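Local coordinates for protein carboxylic ester hydrolase (Aspergillus niger, PDB 7K4O) that hydrolyses ester bonds as a serine esterase of the tannase family, probably releasing gallic acid from tannins, at residues A[43-55]-A[466-480]. Numbering follows the deposited sequence. Where two conformers were deposited one is given.
Sequences SSVSSEFYPSATI and CATNDAMPNGPFPQT. With MAN (alpha-D-mannopyranose), chain B; NAG (2-acetamido-2-deoxy-beta-D-glucopyranose), chain C; NAG (2-acetamido-2-deoxy-beta-D-glucopyranose), chain G.
With CG beside the backbone N (chi1 -59°) and the chain extended beyond it, Glu-48 carries its carboxylate to Thr-468; Gln-479, with CG opposite its own N (chi1 -174°), brings its amide to Ser-47. The Glu-48 carboxylate grips Thr-468 through both oxygens, each using its syn lone pair: OE1 takes the backbone N at 2.9 Å and OE2 the hydroxyl OG1 at 2.7 Å. Two-point binding of this kind fixes the rotation of the carboxylate, and a water links OE1 to Cys-466 O. Gln-479 NE2 donates to Ser-47 O at 3.0 Å in the carbonyl plane, while its OE1 accepts from mannose O4; Ser-52 N binds O3 of the same sugar, so the glycan bridges both segments. Beside these polar grips, Phe-477 forms an offset edge-to-face pair with Phe-49, its edge toward the Phe-49 face, centroids 5.7 Å apart and planes at 63°. Phe-49 CZ also lies 3.3 Å from Cys-466 O. The contact thus joins the hairpin at the edge of the main sheet to the loop after His-465, where Cys-466 is disulfide-bonded to Cys-185, beside the gallate-pocket residue Ser-186. With two donors on its syn lone pairs and a donating water, the carboxylate is probably stabilised in its ionised form.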
ATOM      1  N   SER A  43      -4.709   0.350  27.197  1.00 26.62           N
ATOM      2  CA  SER A  43      -5.263  -0.221  25.967  1.00 25.93           C
ATOM      3  C   SER A  43      -4.303  -1.252  25.404  1.00 27.34           C
ATOM      4  O   SER A  43      -3.176  -0.925  25.015  1.00 25.81           O
ATOM      5  CB  SER A  43      -5.596   0.884  25.009  1.00 29.57           C
ATOM      6  OG  SER A  43      -6.039   0.383  23.782  1.00 28.29           O
ATOM      7  N   SER A  44      -4.767  -2.486  25.257  1.00 28.58           N
ATOM      8  CA  SER A  44      -3.986  -3.579  24.643  0.62 27.91           C
ATOM      9  C   SER A  44      -4.131  -3.491  23.124  1.00 28.60           C
ATOM     10  O   SER A  44      -5.272  -3.444  22.662  1.00 29.95           O
ATOM     11  CB  SER A  44      -4.475  -4.920  25.159  0.62 33.31           C
ATOM     12  OG  SER A  44      -3.827  -5.169  26.386  0.62 32.81           O
ATOM     13  N   VAL A  45      -3.019  -3.435  22.414  1.00 26.73           N
ATOM     14  CA  VAL A  45      -3.044  -3.228  20.937  1.00 25.93           C
ATOM     15  C   VAL A  45      -2.149  -4.263  20.302  1.00 25.28           C
ATOM     16  O   VAL A  45      -1.156  -4.694  20.910  1.00 25.85           O
ATOM     17  CB  VAL A  45      -2.637  -1.778  20.570  1.00 25.50           C
ATOM     18  CG1 VAL A  45      -3.622  -0.775  21.148  1.00 24.91           C
ATOM     19  CG2 VAL A  45      -1.256  -1.443  21.067  1.00 26.09           C
ATOM     20  N   SER A  46      -2.449  -4.594  19.057  1.00 28.50           N
ATOM     21  CA  SER A  46      -1.685  -5.579  18.285  1.00 28.44           C
ATOM     22  C   SER A  46      -2.021  -5.366  16.811  1.00 27.39           C
ATOM     23  O   SER A  46      -3.116  -4.905  16.505  1.00 27.83           O
ATOM     24  CB  SER A  46      -2.011  -6.996  18.717  1.00 32.21           C
ATOM     25  OG  SER A  46      -3.378  -7.246  18.475  1.00 34.69           O
ATOM     26  N   SER A  47      -1.093  -5.768  15.962  1.00 27.45           N
ATOM     27  CA  SER A  47      -1.180  -5.545  14.501  1.00 26.76           C
ATOM     28  C   SER A  47      -0.089  -6.353  13.873  1.00 24.91           C
ATOM     29  O   SER A  47       0.889  -6.653  14.543  1.00 27.04           O
ATOM     30  CB  SER A  47      -1.017  -4.035  14.171  1.00 26.32           C
ATOM     31  OG  SER A  47      -0.939  -3.832  12.782  1.00 29.42           O
ATOM     32  N   GLU A  48      -0.168  -6.632  12.584  1.00 23.87           N
ATOM     33  CA  GLU A  48       0.999  -7.164  11.870  1.00 23.74           C
ATOM     34  C   GLU A  48       2.049  -6.066  11.624  1.00 23.46           C
ATOM     35  O   GLU A  48       3.142  -6.415  11.197  1.00 25.67           O
ATOM     36  CB  GLU A  48       0.550  -7.814  10.570  1.00 26.49           C
ATOM     37  CG  GLU A  48      -0.446  -8.960  10.845  1.00 30.39           C
ATOM     38  CD  GLU A  48      -0.569  -9.988   9.731  1.00 38.54           C
ATOM     39  OE1 GLU A  48      -0.539  -9.586   8.551  1.00 32.25           O
ATOM     40  OE2 GLU A  48      -0.607 -11.197  10.044  1.00 37.16           O
ATOM     41  N   PHE A  49       1.686  -4.795  11.847  1.00 25.03           N
ATOM     42  CA  PHE A  49       2.587  -3.648  11.518  1.00 26.71           C
ATOM     43  C   PHE A  49       3.373  -3.125  12.730  1.00 23.93           C
ATOM     44  O   PHE A  49       4.222  -2.246  12.517  1.00 24.88           O
ATOM     45  CB  PHE A  49       1.785  -2.503  10.916  1.00 25.76           C
ATOM     46  CG  PHE A  49       1.158  -2.907   9.602  1.00 27.19           C
ATOM     47  CD1 PHE A  49       1.963  -3.132   8.510  1.00 30.51           C
ATOM     48  CD2 PHE A  49      -0.216  -3.001   9.472  1.00 29.83           C
ATOM     49  CE1 PHE A  49       1.401  -3.487   7.282  1.00 32.06           C
ATOM     50  CE2 PHE A  49      -0.775  -3.378   8.256  1.00 30.17           C
ATOM     51  CZ  PHE A  49       0.042  -3.636   7.186  1.00 30.14           C
ATOM     52  N   TYR A  50       3.034  -3.550  13.939  1.00 22.87           N
ATOM     53  CA  TYR A  50       3.761  -3.126  15.154  1.00 23.35           C
ATOM     54  C   TYR A  50       3.715  -4.236  16.196  1.00 24.84           C
ATOM     55  O   TYR A  50       2.797  -5.035  16.239  1.00 24.28           O
ATOM     56  CB  TYR A  50       3.234  -1.784  15.674  1.00 23.07           C
ATOM     57  CG  TYR A  50       1.749  -1.627  15.792  1.00 22.80           C
ATOM     58  CD1 TYR A  50       1.014  -2.178  16.828  1.00 22.77           C
ATOM     59  CD2 TYR A  50       1.039  -0.929  14.815  1.00 22.03           C
ATOM     60  CE1 TYR A  50      -0.357  -2.025  16.899  1.00 23.07           C
ATOM     61  CE2 TYR A  50      -0.318  -0.718  14.925  1.00 21.94           C
ATOM     62  CZ  TYR A  50      -1.046  -1.286  15.955  1.00 23.74           C
ATOM     63  OH  TYR A  50      -2.413  -1.138  16.054  1.00 24.13           O
ATOM     64  N   PRO A  51       4.726  -4.274  17.069  1.00 25.47           N
ATOM     65  CA  PRO A  51       4.715  -5.237  18.174  1.00 27.65           C
ATOM     66  C   PRO A  51       3.553  -4.980  19.123  1.00 26.76           C
ATOM     67  O   PRO A  51       3.021  -3.842  19.265  1.00 26.55           O
ATOM     68  CB  PRO A  51       6.048  -4.993  18.885  1.00 29.70           C
ATOM     69  CG  PRO A  51       6.894  -4.237  17.905  1.00 30.14           C
ATOM     70  CD  PRO A  51       5.941  -3.458  17.008  1.00 25.15           C
ATOM     71  N   SER A  52       3.132  -6.054  19.811  1.00 26.66           N
ATOM     72  CA  SER A  52       2.049  -5.951  20.802  1.00 27.28           C
ATOM     73  C   SER A  52       2.471  -5.058  21.950  1.00 26.48           C
ATOM     74  O   SER A  52       3.649  -5.070  22.368  1.00 28.40           O
ATOM     75  CB  SER A  52       1.601  -7.327  21.252  1.00 32.31           C
ATOM     76  OG  SER A  52       1.072  -7.998  20.098  1.00 34.40           O
ATOM     77  N   ALA A  53       1.548  -4.287  22.460  1.00 27.47           N
ATOM     78  CA  ALA A  53       1.842  -3.361  23.567  1.00 28.55           C
ATOM     79  C   ALA A  53       0.578  -3.051  24.344  1.00 27.06           C
ATOM     80  O   ALA A  53      -0.515  -3.264  23.865  1.00 27.63           O
ATOM     81  CB  ALA A  53       2.467  -2.075  23.068  1.00 31.06           C
ATOM     82  N   THR A  54       0.775  -2.411  25.475  1.00 26.87           N
ATOM     83  CA  THR A  54      -0.293  -1.772  26.252  1.00 25.84           C
ATOM     84  C   THR A  54       0.011  -0.287  26.346  1.00 28.03           C
ATOM     85  O   THR A  54       1.145   0.072  26.747  1.00 27.76           O
ATOM     86  CB  THR A  54      -0.439  -2.405  27.650  1.00 31.37           C
ATOM     87  OG1 THR A  54      -0.672  -3.797  27.461  1.00 32.61           O
ATOM     88  CG2 THR A  54      -1.605  -1.847  28.403  1.00 32.53           C
ATOM     89  N   ILE A  55      -0.926   0.560  25.929  1.00 26.01           N
ATOM     90  CA  ILE A  55      -0.640   2.026  25.797  1.00 25.74           C
ATOM     91  C   ILE A  55      -1.618   2.860  26.593  1.00 25.10           C
ATOM     92  O   ILE A  55      -2.769   2.451  26.835  1.00 26.53           O
ATOM     93  CB  ILE A  55      -0.593   2.469  24.317  1.00 24.62           C
ATOM     94  CG1 ILE A  55      -1.900   2.181  23.611  1.00 24.30           C
ATOM     95  CG2 ILE A  55       0.556   1.773  23.636  1.00 27.95           C
ATOM     96  CD1 ILE A  55      -1.948   2.697  22.178  1.00 30.51           C
ATOM     97  N   CYS A 466      -0.454  -6.476   2.033  1.00 28.91           N
ATOM     98  CA  CYS A 466      -0.224  -5.756   3.300  1.00 31.79           C
ATOM     99  C   CYS A 466      -0.534  -6.662   4.490  1.00 27.83           C
ATOM    100  O   CYS A 466      -1.092  -6.171   5.473  1.00 28.13           O
ATOM    101  CB  CYS A 466      -1.124  -4.536   3.365  1.00 35.33           C
ATOM    102  SG  CYS A 466      -0.646  -3.323   2.111  0.78 39.69           S
ATOM    103  N   ALA A 467      -0.259  -7.950   4.364  1.00 28.19           N
ATOM    104  CA  ALA A 467      -0.617  -8.922   5.429  1.00 27.99           C
ATOM    105  C   ALA A 467       0.087 -10.217   5.131  1.00 26.55           C
ATOM    106  O   ALA A 467       0.516 -10.454   3.977  1.00 29.17           O
ATOM    107  CB  ALA A 467      -2.096  -9.153   5.544  1.00 29.15           C
ATOM    108  N   THR A 468       0.129 -11.057   6.151  1.00 28.35           N
ATOM    109  CA  THR A 468       0.606 -12.455   5.993  1.00 29.59           C
ATOM    110  C   THR A 468      -0.390 -13.208   5.108  1.00 30.17           C
ATOM    111  O   THR A 468      -1.566 -12.771   4.930  1.00 30.28           O
ATOM    112  CB  THR A 468       0.800 -13.122   7.358  1.00 30.20           C
ATOM    113  OG1 THR A 468      -0.414 -12.981   8.084  1.00 30.91           O
ATOM    114  CG2 THR A 468       1.923 -12.475   8.128  1.00 34.03           C
ATOM    115  N   ASN A 469       0.081 -14.356   4.654  1.00 31.56           N
ATOM    116  CA  ASN A 469      -0.639 -15.214   3.686  1.00 31.30           C
ATOM    117  C   ASN A 469      -0.880 -16.581   4.363  1.00 31.56           C
ATOM    118  O   ASN A 469       0.103 -17.250   4.623  1.00 31.41           O
ATOM    119  CB  ASN A 469       0.207 -15.324   2.437  1.00 28.60           C
ATOM    120  CG  ASN A 469      -0.474 -16.088   1.315  1.00 28.28           C
ATOM    121  OD1 ASN A 469      -1.537 -16.712   1.531  1.00 31.58           O
ATOM    122  ND2 ASN A 469       0.204 -16.087   0.181  1.00 29.46           N
ATOM    123  N   ASP A 470      -2.134 -16.965   4.533  1.00 34.24           N
ATOM    124  CA  ASP A 470      -2.512 -18.245   5.196  1.00 36.87           C
ATOM    125  C   ASP A 470      -2.037 -19.427   4.360  1.00 37.94           C
ATOM    126  O   ASP A 470      -1.919 -20.499   4.951  1.00 40.94           O
ATOM    127  CB  ASP A 470      -4.017 -18.323   5.411  1.00 42.01           C
ATOM    128  CG  ASP A 470      -4.480 -17.392   6.514  1.00 49.79           C
ATOM    129  OD1 ASP A 470      -3.587 -16.835   7.257  1.00 54.25           O
ATOM    130  OD2 ASP A 470      -5.709 -17.194   6.592  1.00 53.52           O
ATOM    131  N   ALA A 471      -1.797 -19.248   3.061  1.00 35.90           N
ATOM    132  CA  ALA A 471      -1.242 -20.293   2.181  1.00 37.84           C
ATOM    133  C   ALA A 471       0.249 -20.496   2.451  1.00 41.52           C
ATOM    134  O   ALA A 471       0.744 -21.604   2.162  1.00 36.06           O
ATOM    135  CB  ALA A 471      -1.520 -19.967   0.732  1.00 41.24           C
ATOM    136  N   MET A 472       0.979 -19.468   2.923  1.00 34.33           N
ATOM    137  CA  MET A 472       2.435 -19.540   3.158  1.00 33.42           C
ATOM    138  C   MET A 472       2.701 -18.992   4.559  1.00 35.50           C
ATOM    139  O   MET A 472       3.393 -17.976   4.754  1.00 33.44           O
ATOM    140  CB  MET A 472       3.254 -18.846   2.069  1.00 32.55           C
ATOM    141  CG  MET A 472       3.174 -19.561   0.723  1.00 33.62           C
ATOM    142  SD  MET A 472       4.163 -18.928  -0.595  1.00 34.06           S
ATOM    143  CE  MET A 472       3.000 -17.725  -1.258  1.00 35.29           C
ATOM    144  N   PRO A 473       2.159 -19.678   5.598  1.00 37.32           N
ATOM    145  CA  PRO A 473       2.239 -19.195   6.975  1.00 35.38           C
ATOM    146  C   PRO A 473       3.636 -19.198   7.601  1.00 35.20           C
ATOM    147  O   PRO A 473       3.795 -18.558   8.626  1.00 36.49           O
ATOM    148  CB  PRO A 473       1.299 -20.147   7.743  1.00 42.36           C
ATOM    149  CG  PRO A 473       1.365 -21.447   6.951  1.00 44.78           C
ATOM    150  CD  PRO A 473       1.481 -20.998   5.509  1.00 41.21           C
ATOM    151  N   ASN A 474       4.628 -19.829   6.975  1.00 32.39           N
ATOM    152  CA  ASN A 474       6.029 -19.774   7.461  1.00 36.11           C
ATOM    153  C   ASN A 474       6.712 -18.479   6.989  1.00 34.70           C
ATOM    154  O   ASN A 474       7.901 -18.270   7.313  1.00 32.87           O
ATOM    155  CB  ASN A 474       6.820 -20.990   6.999  1.00 37.65           C
ATOM    156  CG  ASN A 474       6.339 -22.261   7.684  1.00 40.14           C
ATOM    157  OD1 ASN A 474       5.784 -22.232   8.778  1.00 38.68           O
ATOM    158  ND2 ASN A 474       6.556 -23.383   7.033  1.00 41.05           N
ATOM    159  N   GLY A 475       6.028 -17.686   6.163  1.00 33.92           N
ATOM    160  CA  GLY A 475       6.659 -16.483   5.587  1.00 34.66           C
ATOM    161  C   GLY A 475       6.782 -15.419   6.676  1.00 27.67           C
ATOM    162  O   GLY A 475       5.987 -15.385   7.609  1.00 30.85           O
ATOM    163  N   PRO A 476       7.762 -14.528   6.529  1.00 26.33           N
ATOM    164  CA  PRO A 476       8.005 -13.468   7.500  1.00 28.54           C
ATOM    165  C   PRO A 476       7.168 -12.230   7.175  1.00 31.22           C
ATOM    166  O   PRO A 476       6.515 -12.175   6.141  1.00 30.17           O
ATOM    167  CB  PRO A 476       9.478 -13.156   7.265  1.00 28.90           C
ATOM    168  CG  PRO A 476       9.623 -13.314   5.777  1.00 29.18           C
ATOM    169  CD  PRO A 476       8.721 -14.478   5.428  1.00 28.93           C
ATOM    170  N   PHE A 477       7.180 -11.250   8.076  1.00 27.04           N
ATOM    171  CA  PHE A 477       6.449  -9.990   7.831  1.00 27.14           C
ATOM    172  C   PHE A 477       7.171  -8.905   8.597  1.00 27.77           C
ATOM    173  O   PHE A 477       7.580  -9.150   9.731  1.00 27.74           O
ATOM    174  CB  PHE A 477       4.996 -10.100   8.266  1.00 27.52           C
ATOM    175  CG  PHE A 477       4.129  -9.038   7.649  1.00 27.65           C
ATOM    176  CD1 PHE A 477       3.667  -9.158   6.343  1.00 28.70           C
ATOM    177  CD2 PHE A 477       3.822  -7.905   8.374  1.00 27.62           C
ATOM    178  CE1 PHE A 477       2.929  -8.124   5.773  1.00 28.53           C
ATOM    179  CE2 PHE A 477       3.073  -6.887   7.808  1.00 29.47           C
ATOM    180  CZ  PHE A 477       2.637  -6.998   6.507  1.00 29.76           C
ATOM    181  N   PRO A 478       7.345  -7.694   8.015  1.00 25.81           N
ATOM    182  CA  PRO A 478       8.072  -6.627   8.720  1.00 24.77           C
ATOM    183  C   PRO A 478       7.152  -5.953   9.728  1.00 26.42           C
ATOM    184  O   PRO A 478       6.386  -5.061   9.408  1.00 27.50           O
ATOM    185  CB  PRO A 478       8.554  -5.733   7.580  1.00 25.22           C
ATOM    186  CG  PRO A 478       7.428  -5.863   6.535  1.00 26.30           C
ATOM    187  CD  PRO A 478       6.966  -7.319   6.637  1.00 25.77           C
ATOM    188  N   GLN A 479       7.216  -6.399  10.978  1.00 25.61           N
ATOM    189  CA  GLN A 479       6.340  -5.934  12.060  1.00 24.11           C
ATOM    190  C   GLN A 479       6.995  -4.796  12.849  1.00 23.69           C
ATOM    191  O   GLN A 479       6.340  -4.203  13.694  1.00 24.00           O
ATOM    192  CB  GLN A 479       6.007  -7.118  12.974  1.00 26.23           C
ATOM    193  CG  GLN A 479       4.985  -6.793  14.064  1.00 26.86           C
ATOM    194  CD  GLN A 479       4.646  -8.036  14.901  1.00 28.38           C
ATOM    195  OE1 GLN A 479       5.565  -8.741  15.347  1.00 27.57           O
ATOM    196  NE2 GLN A 479       3.367  -8.239  15.188  1.00 26.69           N
ATOM    197  N   THR A 480       8.222  -4.444  12.551  1.00 24.11           N
ATOM    198  CA  THR A 480       9.010  -3.532  13.413  1.00 24.20           C
ATOM    199  C   THR A 480       9.504  -2.325  12.602  1.00 23.76           C
ATOM    200  O   THR A 480      10.591  -1.809  12.844  1.00 22.11           O
ATOM    201  CB  THR A 480      10.129  -4.345  14.097  1.00 24.68           C
ATOM    202  OG1 THR A 480      10.949  -4.997  13.120  1.00 24.58           O
ATOM    203  CG2 THR A 480       9.554  -5.291  15.142  1.00 27.05           C
TER
HETATM  204  C1  MAN B   6       6.839 -10.540  21.161  1.00 45.91           C
HETATM  205  C2  MAN B   6       6.023  -9.320  20.642  0.89 42.74           C
HETATM  206  C3  MAN B   6       5.333  -9.763  19.356  0.57 39.21           C
HETATM  207  C4  MAN B   6       6.331 -10.164  18.272  0.85 37.91           C
HETATM  208  C5  MAN B   6       7.298 -11.214  18.852  1.00 40.84           C
HETATM  209  C6  MAN B   6       8.532 -11.450  18.039  1.00 37.79           C
HETATM  210  O2  MAN B   6       6.895  -8.220  20.351  0.92 36.25           O
HETATM  211  O3  MAN B   6       4.494  -8.660  19.031  0.91 35.57           O
HETATM  212  O4  MAN B   6       5.625 -10.730  17.164  0.85 31.84           O
HETATM  213  O5  MAN B   6       7.808 -10.849  20.154  0.96 44.15           O
HETATM  214  O6  MAN B   6       9.341 -12.611  18.600  0.91 36.98           O
HETATM  215  C1  NAG C   1      13.475  -7.374  14.976  0.85 28.68           C
HETATM  216  C2  NAG C   1      13.425  -6.461  16.165  0.91 27.72           C
HETATM  217  C3  NAG C   1      13.617  -7.290  17.443  0.79 30.22           C
HETATM  218  C4  NAG C   1      12.580  -8.411  17.492  1.00 31.14           C
HETATM  219  C5  NAG C   1      12.704  -9.224  16.210  0.94 29.63           C
HETATM  220  C6  NAG C   1      11.675 -10.351  16.105  1.00 30.00           C
HETATM  221  C7  NAG C   1      14.128  -4.189  15.905  0.84 33.12           C
HETATM  222  C8  NAG C   1      15.106  -3.117  15.758  0.86 36.82           C
HETATM  223  N2  NAG C   1      14.449  -5.481  16.043  0.86 29.91           N
HETATM  224  O3  NAG C   1      13.424  -6.433  18.579  0.85 28.34           O
HETATM  225  O4  NAG C   1      12.935  -9.234  18.638  1.00 35.62           O
HETATM  226  O5  NAG C   1      12.485  -8.349  15.099  0.85 27.27           O
HETATM  227  O6  NAG C   1      11.801 -11.017  14.884  0.84 26.03           O
HETATM  228  O7  NAG C   1      13.001  -3.804  15.931  1.00 38.84           O
HETATM  229  C1  NAG G   2      -6.300 -25.929   3.279  1.00 85.81           C
HETATM  230  C2  NAG G   2      -6.926 -25.091   4.372  0.69 84.43           C
HETATM  231  C3  NAG G   2      -7.341 -25.871   5.604  0.65 89.22           C
HETATM  232  C4  NAG G   2      -8.131 -27.115   5.207  0.60 91.80           C
HETATM  233  C5  NAG G   2      -7.313 -27.951   4.208  0.60 97.09           C
HETATM  234  C6  NAG G   2      -8.092 -29.146   3.684  1.00 94.06           C
HETATM  235  C7  NAG G   2      -6.189 -22.781   4.466  0.94 75.78           C
HETATM  236  C8  NAG G   2      -5.083 -21.872   4.868  0.85 79.37           C
HETATM  237  N2  NAG G   2      -5.966 -24.063   4.710  0.92 77.02           N
HETATM  238  O3  NAG G   2      -8.139 -24.961   6.371  0.91 87.41           O
HETATM  239  O4  NAG G   2      -8.460 -27.868   6.384  0.90 91.67           O
HETATM  240  O5  NAG G   2      -6.949 -27.180   3.052  0.70 94.68           O
HETATM  241  O6  NAG G   2      -9.078 -28.652   2.772  0.90 95.97           O
HETATM  242  O7  NAG G   2      -7.196 -22.339   3.951  0.95 83.60           O
HETATM  243  O   HOH W   1      -1.940  -7.012   8.104  1.00 37.34           O
HETATM  244  O   HOH W   2       5.951  -2.609  10.428  1.00 23.30           O